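Local coordinates for cAMP-dependent protein kinase regulatory subunit (Saccharomyces cerevisiae, PDB 6XQK) that probably restrains the catalytic subunit of protein kinase A until cAMP binds, and uses this N-terminal D/D domain to bring regulatory subunits together, at residues L16-I21 and F32-F37. Coordinates in Å, arbitrary orientation, origin at the centre of the assembly. Residue numbers count along the deposited sequence, not the author numbering.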
loop_
_atom_site.group_PDB
_atom_site.type_symbol
_atom_site.label_atom_id
_atom_site.label_comp_id
_atom_site.label_asym_id
_atom_site.label_seq_id
_atom_site.Cartn_x
_atom_site.Cartn_y
_atom_site.Cartn_z
ATOM N N LEU A 16 3.591 13.578 -12.732
ATOM C CA LEU A 16 4.494 12.429 -12.778
ATOM C C LEU A 16 3.690 11.117 -12.862
ATOM O O LEU A 16 4.060 10.183 -13.591
ATOM C CB LEU A 16 5.364 12.406 -11.516
ATOM C CG LEU A 16 6.628 13.253 -11.477
ATOM C CD1 LEU A 16 7.432 12.912 -10.238
ATOM C CD2 LEU A 16 7.489 13.031 -12.708
ATOM N N PHE A 17 2.596 11.046 -12.092
ATOM C CA PHE A 17 1.714 9.881 -12.076
ATOM C C PHE A 17 1.000 9.725 -13.415
ATOM O O PHE A 17 1.047 8.652 -13.998
ATOM C CB PHE A 17 0.717 9.980 -10.928
ATOM C CG PHE A 17 -0.363 8.935 -10.958
ATOM C CD1 PHE A 17 -0.054 7.594 -10.839
ATOM C CD2 PHE A 17 -1.698 9.299 -11.035
ATOM C CE1 PHE A 17 -1.056 6.630 -10.825
ATOM C CE2 PHE A 17 -2.694 8.341 -11.024
ATOM C CZ PHE A 17 -2.365 7.009 -10.932
ATOM N N GLN A 18 0.406 10.800 -13.944
ATOM C CA GLN A 18 -0.273 10.768 -15.235
ATOM C C GLN A 18 0.683 10.354 -16.360
ATOM O O GLN A 18 0.266 9.645 -17.278
ATOM C CB GLN A 18 -0.896 12.130 -15.548
ATOM C CG GLN A 18 -2.149 12.405 -14.759
ATOM C CD GLN A 18 -2.646 13.825 -14.946
ATOM O OE1 GLN A 18 -3.246 14.407 -14.045
ATOM N NE2 GLN A 18 -2.435 14.427 -16.117
ATOM N N ASN A 19 1.958 10.775 -16.274
ATOM C CA ASN A 19 2.977 10.418 -17.251
ATOM C C ASN A 19 3.272 8.918 -17.191
ATOM O O ASN A 19 3.452 8.283 -18.231
ATOM C CB ASN A 19 4.247 11.217 -17.007
ATOM C CG ASN A 19 4.159 12.657 -17.435
ATOM O OD1 ASN A 19 3.152 13.099 -18.024
ATOM N ND2 ASN A 19 5.218 13.425 -17.135
ATOM N N GLU A 20 3.316 8.353 -15.976
ATOM C CA GLU A 20 3.553 6.932 -15.758
ATOM C C GLU A 20 2.409 6.067 -16.291
ATOM O O GLU A 20 2.654 5.026 -16.892
ATOM C CB GLU A 20 3.771 6.655 -14.257
ATOM C CG GLU A 20 5.191 6.921 -13.808
ATOM C CD GLU A 20 6.199 6.052 -14.525
ATOM O OE1 GLU A 20 5.977 4.820 -14.599
ATOM O OE2 GLU A 20 7.191 6.609 -15.049
ATOM N N ILE A 21 1.168 6.513 -16.081
ATOM C CA ILE A 21 -0.030 5.828 -16.562
ATOM C C ILE A 21 -0.036 5.817 -18.081
ATOM O O ILE A 21 -0.327 4.785 -18.678
ATOM C CB ILE A 21 -1.312 6.525 -16.030
ATOM C CG1 ILE A 21 -1.434 6.407 -14.513
ATOM C CG2 ILE A 21 -2.579 6.029 -16.739
ATOM C CD1 ILE A 21 -1.473 5.016 -14.028
ATOM N N PHE A 32 -1.438 -1.004 -10.453
ATOM C CA PHE A 32 -0.301 -0.211 -10.901
ATOM C C PHE A 32 -0.209 1.088 -10.093
ATOM O O PHE A 32 0.893 1.485 -9.688
ATOM C CB PHE A 32 -0.449 0.136 -12.394
ATOM C CG PHE A 32 0.663 0.998 -12.952
ATOM C CD1 PHE A 32 0.587 2.376 -12.897
ATOM C CD2 PHE A 32 1.766 0.427 -13.555
ATOM C CE1 PHE A 32 1.614 3.165 -13.392
ATOM C CE2 PHE A 32 2.786 1.219 -14.060
ATOM C CZ PHE A 32 2.698 2.585 -13.988
ATOM N N SER A 33 -1.359 1.763 -9.899
ATOM C CA SER A 33 -1.412 3.029 -9.188
ATOM C C SER A 33 -1.078 2.874 -7.710
ATOM O O SER A 33 -0.329 3.680 -7.187
ATOM C CB SER A 33 -2.773 3.684 -9.360
ATOM O OG SER A 33 -3.056 3.818 -10.740
ATOM N N ALA A 34 -1.579 1.830 -7.050
ATOM C CA ALA A 34 -1.248 1.569 -5.653
ATOM C C ALA A 34 0.261 1.271 -5.539
ATOM O O ALA A 34 0.926 1.859 -4.693
ATOM C CB ALA A 34 -2.059 0.396 -5.114
ATOM N N ASN A 35 0.806 0.428 -6.440
ATOM C CA ASN A 35 2.230 0.127 -6.424
ATOM C C ASN A 35 3.085 1.377 -6.628
ATOM O O ASN A 35 4.115 1.533 -5.964
ATOM C CB ASN A 35 2.577 -0.926 -7.466
ATOM C CG ASN A 35 2.067 -2.312 -7.154
ATOM O OD1 ASN A 35 1.461 -2.574 -6.108
ATOM N ND2 ASN A 35 2.280 -3.229 -8.066
ATOM N N TYR A 36 2.646 2.269 -7.535
ATOM C CA TYR A 36 3.351 3.514 -7.824
ATOM C C TYR A 36 3.437 4.452 -6.576
ATOM O O TYR A 36 4.522 4.947 -6.222
ATOM C CB TYR A 36 2.682 4.240 -9.017
ATOM C CG TYR A 36 3.289 5.607 -9.294
ATOM C CD1 TYR A 36 4.429 5.739 -10.079
ATOM C CD2 TYR A 36 2.767 6.755 -8.711
ATOM C CE1 TYR A 36 5.050 6.973 -10.254
ATOM C CE2 TYR A 36 3.355 8.001 -8.913
ATOM C CZ TYR A 36 4.494 8.108 -9.692
ATOM O OH TYR A 36 5.080 9.337 -9.872
ATOM N N PHE A 37 2.292 4.701 -5.935
ATOM C CA PHE A 37 2.222 5.588 -4.779
ATOM C C PHE A 37 2.885 5.014 -3.544
ATOM O O PHE A 37 3.542 5.756 -2.795
ATOM C CB PHE A 37 0.785 6.027 -4.520
ATOM C CG PHE A 37 0.395 7.091 -5.523
ATOM C CD1 PHE A 37 1.064 8.311 -5.567
ATOM C CD2 PHE A 37 -0.587 6.855 -6.456
ATOM C CE1 PHE A 37 0.718 9.283 -6.495
ATOM C CE2 PHE A 37 -0.927 7.833 -7.390
ATOM C CZ PHE A 37 -0.263 9.032 -7.409
#
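Helix 8-24 and helix 29-49 form the helix-turn-helix unit of the RIIa-type dimerization/docking (D/D) domain. The segments 16-21 and 32-37 meet at 136°, with their axes 11.2 Å apart. This wide separation is filled by large side chains, mostly aromatic, and no hydrogen bond crosses between the two segments. Leu16 lies at the margin, where its CB is 3.5 Å from OH of Tyr36. Phe17 is buried and forms an aromatic cluster with Tyr36 and Phe37. Its ring lies obliquely to both: centroids are 5.6 Å apart to Tyr36 and 4.7 Å to Phe37, with planes at 40° and 46°. CZ of Phe37 sits over one face of the Phe17 ring. At the edge of that ring, CZ of Phe17 is 3.3 Å from OG of Ser33. The Ser33 hydroxyl is hydrogen-bonded to the backbone oxygen of Phe29, one turn earlier in its own helix. The cluster also reaches the interface with a second subunit: Phe17 meets Phe17 of that subunit, and Phe37 packs on its Ser33. One turn after Leu16, Glu20 lies against Tyr36, its CG 3.6 Å from CE1 of Tyr36. The backbone O of Glu20 is 3.8 Å from CZ of Phe32. Ile21 closes the far end of the contact, its CD1 3.5 Å from CD1 of Phe32 and 3.8 Å from OG of Ser33.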